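Local coordinates for Lin0012 protein (Listeria innocua, PDB 3K17) that probably acts as an ATP-dependent phosphomevalonate kinase of the GHMP kinase family, phosphorylating phosphomevalonate in the mevalonate route to isopentenyl diphosphate, at residues L15-E20 with T29-A34; L142-L147 with S166-G171; W172-T177 with Q204-E209. All coordinates share one frame; numbering follows the deposited sequence.

Contact 1: L15-E20 with T29-A34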
loop_
_atom_site.group_PDB
_atom_site.type_symbol
_atom_site.label_atom_id
_atom_site.label_comp_id
_atom_site.label_asym_id
_atom_site.label_seq_id
_atom_site.Cartn_x
_atom_site.Cartn_y
_atom_site.Cartn_z
ATOM N N LEU A 15 37.374 8.277 -17.523
ATOM C CA LEU A 15 36.934 8.653 -18.853
ATOM C C LEU A 15 37.183 7.499 -19.805
ATOM O O LEU A 15 38.317 7.031 -19.930
ATOM C CB LEU A 15 37.701 9.883 -19.353
ATOM C CG LEU A 15 37.214 11.250 -18.865
ATOM C CD1 LEU A 15 38.155 12.340 -19.347
ATOM C CD2 LEU A 15 35.789 11.489 -19.387
ATOM N N TYR A 16 36.127 7.023 -20.455
ATOM C CA TYR A 16 36.283 5.968 -21.441
ATOM C C TYR A 16 37.001 6.628 -22.605
ATOM O O TYR A 16 36.736 7.791 -22.927
ATOM C CB TYR A 16 34.920 5.458 -21.908
ATOM C CG TYR A 16 34.385 4.319 -21.074
ATOM C CD1 TYR A 16 34.799 3.008 -21.313
ATOM C CD2 TYR A 16 33.503 4.553 -20.021
ATOM C CE1 TYR A 16 34.355 1.959 -20.529
ATOM C CE2 TYR A 16 33.049 3.504 -19.222
ATOM C CZ TYR A 16 33.482 2.210 -19.484
ATOM O OH TYR A 16 33.055 1.166 -18.699
ATOM N N VAL A 17 37.913 5.895 -23.233
ATOM C CA VAL A 17 38.660 6.435 -24.363
ATOM C C VAL A 17 38.229 5.738 -25.651
ATOM O O VAL A 17 38.176 6.360 -26.702
ATOM C CB VAL A 17 40.179 6.256 -24.168
ATOM C CG1 VAL A 17 40.927 6.750 -25.407
ATOM C CG2 VAL A 17 40.638 7.026 -22.937
ATOM N N ALA A 18 37.897 4.453 -25.543
ATOM C CA ALA A 18 37.465 3.658 -26.684
ATOM C C ALA A 18 36.790 2.368 -26.220
ATOM O O ALA A 18 37.062 1.879 -25.130
ATOM C CB ALA A 18 38.673 3.316 -27.562
ATOM N N GLY A 19 35.908 1.827 -27.049
ATOM C CA GLY A 19 35.240 0.581 -26.712
ATOM C C GLY A 19 33.926 0.689 -25.961
ATOM O O GLY A 19 33.371 -0.334 -25.549
ATOM N N GLU A 20 33.418 1.907 -25.785
ATOM C CA GLU A 20 32.159 2.102 -25.068
ATOM C C GLU A 20 30.992 1.378 -25.734
ATOM O O GLU A 20 30.949 1.236 -26.959
ATOM C CB GLU A 20 31.812 3.589 -24.959
ATOM C CG GLU A 20 32.868 4.436 -24.289
ATOM C CD GLU A 20 33.631 5.293 -25.285
ATOM O OE1 GLU A 20 34.150 4.733 -26.271
ATOM O OE2 GLU A 20 33.712 6.522 -25.077
ATOM N N THR A 29 36.659 -5.564 -24.616
ATOM C CA THR A 29 37.619 -4.647 -24.026
ATOM C C THR A 29 37.454 -3.163 -24.334
ATOM O O THR A 29 37.059 -2.773 -25.438
ATOM C CB THR A 29 39.059 -5.066 -24.424
ATOM O OG1 THR A 29 39.253 -6.451 -24.115
ATOM C CG2 THR A 29 40.086 -4.251 -23.665
ATOM N N ALA A 30 37.778 -2.340 -23.343
ATOM C CA ALA A 30 37.724 -0.893 -23.496
ATOM C C ALA A 30 38.990 -0.289 -22.913
ATOM O O ALA A 30 39.652 -0.902 -22.071
ATOM C CB ALA A 30 36.496 -0.313 -22.782
ATOM N N ILE A 31 39.322 0.910 -23.376
ATOM C CA ILE A 31 40.481 1.636 -22.891
ATOM C C ILE A 31 39.926 2.770 -22.021
ATOM O O ILE A 31 38.939 3.396 -22.387
ATOM C CB ILE A 31 41.273 2.278 -24.045
ATOM C CG1 ILE A 31 41.768 1.198 -25.018
ATOM C CG2 ILE A 31 42.441 3.096 -23.475
ATOM C CD1 ILE A 31 42.710 0.190 -24.388
ATOM N N LEU A 32 40.544 3.018 -20.870
ATOM C CA LEU A 32 40.093 4.107 -20.007
ATOM C C LEU A 32 41.269 4.770 -19.337
ATOM O O LEU A 32 42.327 4.163 -19.169
ATOM C CB LEU A 32 39.161 3.616 -18.891
ATOM C CG LEU A 32 37.825 2.934 -19.186
ATOM C CD1 LEU A 32 37.964 1.435 -18.948
ATOM C CD2 LEU A 32 36.747 3.522 -18.250
ATOM N N THR A 33 41.082 6.027 -18.965
ATOM C CA THR A 33 42.105 6.736 -18.236
ATOM C C THR A 33 41.434 7.381 -17.035
ATOM O O THR A 33 40.283 7.822 -17.116
ATOM C CB THR A 33 42.794 7.844 -19.069
ATOM O OG1 THR A 33 43.765 8.503 -18.243
ATOM C CG2 THR A 33 41.786 8.889 -19.538
ATOM N N ALA A 34 42.141 7.405 -15.913
ATOM C CA ALA A 34 41.626 8.052 -14.718
ATOM C C ALA A 34 41.988 9.523 -14.921
ATOM O O ALA A 34 42.908 9.833 -15.689
ATOM C CB ALA A 34 42.305 7.487 -13.478
HETATM O O HOH W 1 34.536 -2.836 -26.101
#
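The ring of Y16 lies against the side chain of L32, its cross-strand partner. Methyl CD2 of L32 sits over the centre of the ring, 3.5 Å from the centroid and 4° off the normal, a CH-pi contact. CG of Y16 lies anti to the carbonyl carbon (chi1 -90°), and the two side chains run side by side in the same direction. In the plane of the ring, at its edge, CB of A30 approaches Y16 CE1 to 3.8 Å. On the other face of the sheet the contacts are aliphatic: V17 CB meets I31 CG2 at 3.9 Å, V17 CG2 touches T33 CG2, and A18 lies beside I31. Strand 321-326 packs on V17, and helix 241-264 on A18 and I31.

The backbone bonds belong to an antiparallel beta hairpin, strand 7-18 with strand 29-35, interrupted by a classic beta bulge in which V17 and A18 both face I31. The carbonyl of I31 takes V17 N at 2.8 Å and, weakly, A18 N at 3.5 Å. Beyond the bulge I31 N donates to A18 O; before it L15 and T33 form a reciprocal pair, the bond from T33 N to L15 O being the straighter (166° at the hydrogen).

G19, at positive phi, runs close beside A30. Past the strand end a water lies within hydrogen-bonding distance of both G19 O (2.8 Å) and T29 O (2.6 Å), between the two chains.

Contact 2: L142-L147 with S166-G171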
loop_
_atom_site.group_PDB
_atom_site.type_symbol
_atom_site.label_atom_id
_atom_site.label_comp_id
_atom_site.label_asym_id
_atom_site.label_seq_id
_atom_site.Cartn_x
_atom_site.Cartn_y
_atom_site.Cartn_z
ATOM N N LEU A 142 42.979 -6.599 -6.749
ATOM C CA LEU A 142 42.013 -7.326 -7.564
ATOM C C LEU A 142 40.798 -7.749 -6.741
ATOM O O LEU A 142 39.677 -7.749 -7.242
ATOM C CB LEU A 142 42.661 -8.554 -8.202
ATOM C CG LEU A 142 41.710 -9.488 -8.950
ATOM C CD1 LEU A 142 40.963 -8.713 -10.037
ATOM C CD2 LEU A 142 42.507 -10.646 -9.556
ATOM N N LYS A 143 41.018 -8.122 -5.486
ATOM C CA LYS A 143 39.901 -8.513 -4.640
ATOM C C LYS A 143 39.053 -7.266 -4.349
ATOM O O LYS A 143 37.827 -7.343 -4.303
ATOM C CB LYS A 143 40.395 -9.148 -3.334
ATOM C CG LYS A 143 41.035 -10.524 -3.512
ATOM C CD LYS A 143 41.431 -11.135 -2.164
ATOM C CE LYS A 143 42.212 -12.444 -2.318
ATOM N NZ LYS A 143 41.387 -13.569 -2.842
ATOM N N LYS A 144 39.704 -6.122 -4.165
ATOM C CA LYS A 144 38.974 -4.882 -3.913
ATOM C C LYS A 144 38.146 -4.521 -5.147
ATOM O O LYS A 144 37.019 -4.040 -5.033
ATOM C CB LYS A 144 39.944 -3.754 -3.548
ATOM C CG LYS A 144 40.689 -4.027 -2.245
ATOM C CD LYS A 144 41.397 -2.805 -1.681
ATOM C CE LYS A 144 42.597 -2.399 -2.525
ATOM N NZ LYS A 144 43.289 -1.224 -1.932
ATOM N N PHE A 145 38.691 -4.770 -6.334
ATOM C CA PHE A 145 37.939 -4.476 -7.542
ATOM C C PHE A 145 36.669 -5.319 -7.545
ATOM O O PHE A 145 35.596 -4.831 -7.888
ATOM C CB PHE A 145 38.736 -4.812 -8.804
ATOM C CG PHE A 145 37.884 -4.897 -10.031
ATOM C CD1 PHE A 145 37.433 -3.741 -10.667
ATOM C CD2 PHE A 145 37.467 -6.136 -10.515
ATOM C CE1 PHE A 145 36.580 -3.818 -11.763
ATOM C CE2 PHE A 145 36.610 -6.219 -11.615
ATOM C CZ PHE A 145 36.167 -5.054 -12.238
ATOM N N LYS A 146 36.804 -6.592 -7.177
ATOM C CA LYS A 146 35.669 -7.507 -7.149
ATOM C C LYS A 146 34.578 -7.041 -6.178
ATOM O O LYS A 146 33.398 -7.129 -6.483
ATOM C CB LYS A 146 36.126 -8.920 -6.762
ATOM C CG LYS A 146 36.993 -9.626 -7.801
ATOM C CD LYS A 146 37.359 -11.018 -7.305
ATOM C CE LYS A 146 38.263 -11.762 -8.276
ATOM N NZ LYS A 146 38.613 -13.114 -7.743
ATOM N N LEU A 147 34.974 -6.575 -5.000
ATOM C CA LEU A 147 33.998 -6.084 -4.033
ATOM C C LEU A 147 33.286 -4.869 -4.637
ATOM O O LEU A 147 32.063 -4.798 -4.647
ATOM C CB LEU A 147 34.692 -5.680 -2.730
ATOM C CG LEU A 147 35.295 -6.803 -1.879
ATOM C CD1 LEU A 147 36.137 -6.198 -0.763
ATOM C CD2 LEU A 147 34.182 -7.681 -1.305
ATOM N N SER A 166 38.896 1.569 -13.667
ATOM C CA SER A 166 39.681 2.769 -13.878
ATOM C C SER A 166 39.866 3.571 -12.598
ATOM O O SER A 166 40.969 4.034 -12.315
ATOM C CB SER A 166 39.029 3.630 -14.963
ATOM O OG SER A 166 39.748 4.834 -15.146
ATOM N N CYS A 167 38.792 3.741 -11.821
ATOM C CA CYS A 167 38.877 4.492 -10.566
ATOM C C CYS A 167 39.776 3.778 -9.548
ATOM O O CYS A 167 40.530 4.413 -8.812
ATOM C CB CYS A 167 37.478 4.686 -9.969
ATOM S SG CYS A 167 36.409 5.725 -11.004
HETATM N N MSE A 168 39.693 2.455 -9.527
HETATM C CA MSE A 168 40.484 1.638 -8.606
HETATM C C MSE A 168 41.981 1.593 -8.959
HETATM O O MSE A 168 42.835 1.775 -8.091
HETATM C CB MSE A 168 39.917 0.216 -8.591
HETATM C CG MSE A 168 40.683 -0.792 -7.751
HETATM SE SE MSE A 168 40.512 -0.449 -5.864
HETATM C CE MSE A 168 38.707 -1.155 -5.619
ATOM N N TYR A 169 42.280 1.366 -10.234
ATOM C CA TYR A 169 43.660 1.237 -10.712
ATOM C C TYR A 169 44.396 2.525 -11.058
ATOM O O TYR A 169 45.624 2.571 -10.988
ATOM C CB TYR A 169 43.704 0.302 -11.932
ATOM C CG TYR A 169 43.542 -1.156 -11.582
ATOM C CD1 TYR A 169 42.377 -1.623 -10.977
ATOM C CD2 TYR A 169 44.579 -2.063 -11.802
ATOM C CE1 TYR A 169 42.250 -2.954 -10.591
ATOM C CE2 TYR A 169 44.463 -3.394 -11.422
ATOM C CZ TYR A 169 43.303 -3.834 -10.816
ATOM O OH TYR A 169 43.198 -5.144 -10.410
ATOM N N GLY A 170 43.660 3.571 -11.422
ATOM C CA GLY A 170 44.312 4.816 -11.796
ATOM C C GLY A 170 45.012 4.649 -13.141
ATOM O O GLY A 170 44.877 3.615 -13.799
ATOM N N GLY A 171 45.750 5.672 -13.556
ATOM C CA GLY A 171 46.458 5.616 -14.824
ATOM C C GLY A 171 45.599 5.259 -16.021
ATOM O O GLY A 171 44.399 5.550 -16.056
#
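Selenomethionine M168 reaches across to the helix backbone at K144, ending with its methyl CE 3.4 Å from K144 O. M168 points toward helix 141-156, with CG anti to its own backbone N (chi1 176°); bends at chi2 (70°) and chi3 (77°) then turn SE and CE. The methyl lies 3.5 Å from K144 CB and also meets F145 N at 3.7 Å, so the methyl of the selenoether is fitted against the peptide between two successive helical residues. SE itself is farther off, 4.1 Å from K144 CB.

K144 contributes the base of its side chain to this packing. Its chain bends at chi3, and the amino group NZ hydrogen-bonds to OD1 of N129 on helix 119-135, whose I128 and M132 also touch the K144 side chain.

Helices 141-156 and 162-169 are successive helices of the GHMP kinase N-terminal region, and here the last turn of the second one packs on the first turns of the other. G170, with positive phi, is where the chain leaves helix 162-169, its N still bonded to S166 O; G171 follows, also at positive phi, just before strand 172-176.

Y169 supplies the second point of touch, its phenol reaching L142 and F145. CB of F145 stands at the edge of the Y169 ring, near its plane and 4.4 Å from CE1. The hydroxyl OH comes 3.8 Å from L142 CA and 4.1 Å from L142 CB, a van der Waals approach to the start of the segment, while L142 and F145 also touch L203 of the loop before strand 204-208.

Contact 3: W172-T177 with Q204-E209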
loop_
_atom_site.group_PDB
_atom_site.type_symbol
_atom_site.label_atom_id
_atom_site.label_comp_id
_atom_site.label_asym_id
_atom_site.label_seq_id
_atom_site.Cartn_x
_atom_site.Cartn_y
_atom_site.Cartn_z
ATOM N N TRP A 172 46.231 4.630 -17.011
ATOM C CA TRP A 172 45.572 4.201 -18.232
ATOM C C TRP A 172 45.452 2.684 -18.214
ATOM O O TRP A 172 46.413 1.990 -17.867
ATOM C CB TRP A 172 46.394 4.618 -19.462
ATOM C CG TRP A 172 46.461 6.101 -19.705
ATOM C CD1 TRP A 172 47.117 7.032 -18.950
ATOM C CD2 TRP A 172 45.797 6.826 -20.747
ATOM N NE1 TRP A 172 46.897 8.291 -19.453
ATOM C CE2 TRP A 172 46.088 8.194 -20.556
ATOM C CE3 TRP A 172 44.977 6.451 -21.823
ATOM C CZ2 TRP A 172 45.586 9.193 -21.399
ATOM C CZ3 TRP A 172 44.477 7.445 -22.664
ATOM C CH2 TRP A 172 44.785 8.800 -22.444
ATOM N N ILE A 173 44.289 2.164 -18.600
ATOM C CA ILE A 173 44.097 0.719 -18.611
ATOM C C ILE A 173 43.300 0.186 -19.792
ATOM O O ILE A 173 42.529 0.903 -20.439
ATOM C CB ILE A 173 43.348 0.215 -17.348
ATOM C CG1 ILE A 173 41.942 0.823 -17.306
ATOM C CG2 ILE A 173 44.128 0.566 -16.090
ATOM C CD1 ILE A 173 40.996 0.168 -16.295
ATOM N N ALA A 174 43.507 -1.100 -20.050
ATOM C CA ALA A 174 42.771 -1.825 -21.059
ATOM C C ALA A 174 41.924 -2.707 -20.144
ATOM O O ALA A 174 42.457 -3.542 -19.406
ATOM C CB ALA A 174 43.700 -2.671 -21.905
ATOM N N TYR A 175 40.613 -2.501 -20.163
ATOM C CA TYR A 175 39.717 -3.278 -19.311
ATOM C C TYR A 175 38.920 -4.297 -20.107
ATOM O O TYR A 175 38.262 -3.948 -21.091
ATOM C CB TYR A 175 38.736 -2.346 -18.594
ATOM C CG TYR A 175 37.692 -3.092 -17.794
ATOM C CD1 TYR A 175 38.024 -3.713 -16.595
ATOM C CD2 TYR A 175 36.377 -3.211 -18.257
ATOM C CE1 TYR A 175 37.077 -4.439 -15.869
ATOM C CE2 TYR A 175 35.424 -3.937 -17.537
ATOM C CZ TYR A 175 35.781 -4.547 -16.344
ATOM O OH TYR A 175 34.848 -5.264 -15.624
ATOM N N THR A 176 38.971 -5.553 -19.683
ATOM C CA THR A 176 38.222 -6.602 -20.354
ATOM C C THR A 176 37.167 -7.149 -19.400
ATOM O O THR A 176 37.477 -7.795 -18.396
ATOM C CB THR A 176 39.141 -7.740 -20.825
ATOM O OG1 THR A 176 40.121 -7.208 -21.721
ATOM C CG2 THR A 176 38.330 -8.816 -21.540
ATOM N N THR A 177 35.916 -6.883 -19.746
ATOM C CA THR A 177 34.760 -7.265 -18.950
ATOM C C THR A 177 34.675 -8.736 -18.570
ATOM O O THR A 177 34.815 -9.618 -19.414
ATOM C CB THR A 177 33.464 -6.865 -19.682
ATOM O OG1 THR A 177 33.584 -5.512 -20.146
ATOM C CG2 THR A 177 32.258 -6.983 -18.746
ATOM N N GLN A 204 40.097 -9.044 -17.137
ATOM C CA GLN A 204 41.491 -8.659 -17.288
ATOM C C GLN A 204 41.613 -7.154 -17.188
ATOM O O GLN A 204 40.872 -6.411 -17.828
ATOM C CB GLN A 204 42.080 -9.129 -18.622
ATOM C CG GLN A 204 43.607 -9.036 -18.627
ATOM C CD GLN A 204 44.239 -9.374 -19.968
ATOM O OE1 GLN A 204 43.970 -10.426 -20.549
ATOM N NE2 GLN A 204 45.094 -8.484 -20.458
ATOM N N ILE A 205 42.552 -6.708 -16.370
ATOM C CA ILE A 205 42.787 -5.291 -16.188
ATOM C C ILE A 205 44.268 -5.051 -16.437
ATOM O O ILE A 205 45.108 -5.368 -15.602
ATOM C CB ILE A 205 42.400 -4.851 -14.762
ATOM C CG1 ILE A 205 40.966 -5.316 -14.458
ATOM C CG2 ILE A 205 42.511 -3.346 -14.633
ATOM C CD1 ILE A 205 40.484 -4.968 -13.057
ATOM N N GLU A 206 44.577 -4.489 -17.598
ATOM C CA GLU A 206 45.956 -4.231 -17.979
ATOM C C GLU A 206 46.369 -2.772 -17.878
ATOM O O GLU A 206 45.731 -1.895 -18.461
ATOM C CB GLU A 206 46.194 -4.698 -19.417
ATOM C CG GLU A 206 47.638 -4.536 -19.866
ATOM C CD GLU A 206 47.825 -4.792 -21.348
ATOM O OE1 GLU A 206 46.905 -5.347 -21.979
ATOM O OE2 GLU A 206 48.901 -4.442 -21.876
ATOM N N THR A 207 47.451 -2.519 -17.150
ATOM C CA THR A 207 47.970 -1.171 -17.016
ATOM C C THR A 207 48.661 -0.821 -18.334
ATOM O O THR A 207 49.438 -1.618 -18.859
ATOM C CB THR A 207 48.984 -1.084 -15.860
ATOM O OG1 THR A 207 48.292 -1.212 -14.608
ATOM C CG2 THR A 207 49.719 0.246 -15.893
ATOM N N LEU A 208 48.362 0.362 -18.865
ATOM C CA LEU A 208 48.935 0.822 -20.122
ATOM C C LEU A 208 49.824 2.046 -19.952
ATOM O O LEU A 208 49.816 2.701 -18.907
ATOM C CB LEU A 208 47.830 1.170 -21.118
ATOM C CG LEU A 208 46.901 0.053 -21.583
ATOM C CD1 LEU A 208 45.766 0.653 -22.415
ATOM C CD2 LEU A 208 47.686 -0.962 -22.393
ATOM N N GLU A 209 50.587 2.345 -20.997
ATOM C CA GLU A 209 51.478 3.497 -21.000
ATOM C C GLU A 209 50.726 4.668 -21.610
ATOM O O GLU A 209 50.055 4.521 -22.635
ATOM C CB GLU A 209 52.732 3.209 -21.838
ATOM C CG GLU A 209 53.643 2.123 -21.274
ATOM C CD GLU A 209 54.853 2.693 -20.548
ATOM O OE1 GLU A 209 55.673 3.376 -21.209
ATOM O OE2 GLU A 209 54.983 2.457 -19.323
HETATM O O HOH W 2 48.991 3.975 -16.681
HETATM O O HOH W 3 47.053 1.902 -14.460
#
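I173 and I205 lie side by side on one face of the sheet, pointing the same way, with I173 CD1 4.2 Å from I205 CG2. CG1 of I205 meets the edge of the Y175 ring near its plane, 4.0 Å from CD1, the two side chains crossing at a slant. Helices 141-156 and 162-169 cover this face through F145 and A165. On the opposite face L208 CD1 reaches A174 CB at 3.9 Å, and W172 CB lies against L208 CB.

Around these side chains the backbones are joined by bonds on alternate residues. A174 and E206 exchange two, A174 N to E206 O at 2.8 Å and E206 N to A174 O, the latter nearly straight (174°). T176 and Q204 form a second reciprocal pair, and L208 N donates to W172 O at 2.7 Å from above the carbonyl plane. E206 O is also approached by I173 CA at 3.1 Å.

At the polar edge, a water accepts from W172 N and donates to L208 O. T176 OG1 bonds to T29 OG1. E206 has an extended chain, CG anti to the backbone N (chi1 -177°), and its OE2 hydrogen-bonds to H263 NE2. This two-strand antiparallel pairing, linked through helices 180-187 and 192-197, belongs to the mixed beta sheet of the GHMP kinase fold.

How the contacts relate
Strand 29-35 of contact 1 and strand 172-176 of contact 3 are neighbours in one sheet, so the two contacts form a run of four strands, their centres about 9 Å apart. The join is made by A30 O and Y175 N at 2.7 Å, a probable hydrogen bond, and by packing of T33 OG1 on W172 CE2 at 3.3 Å. Contact 2 packs its helices on that sheet, its centre about 11 Å from that of contact 3: Y169 CE1 lies 3.6 Å from I205 CD1, and F145 CZ is equally close to Y175 OH. Contacts 1 and 2, about 15 Å apart, meet where A34 N probably bonds to G171 O at 2.9 Å.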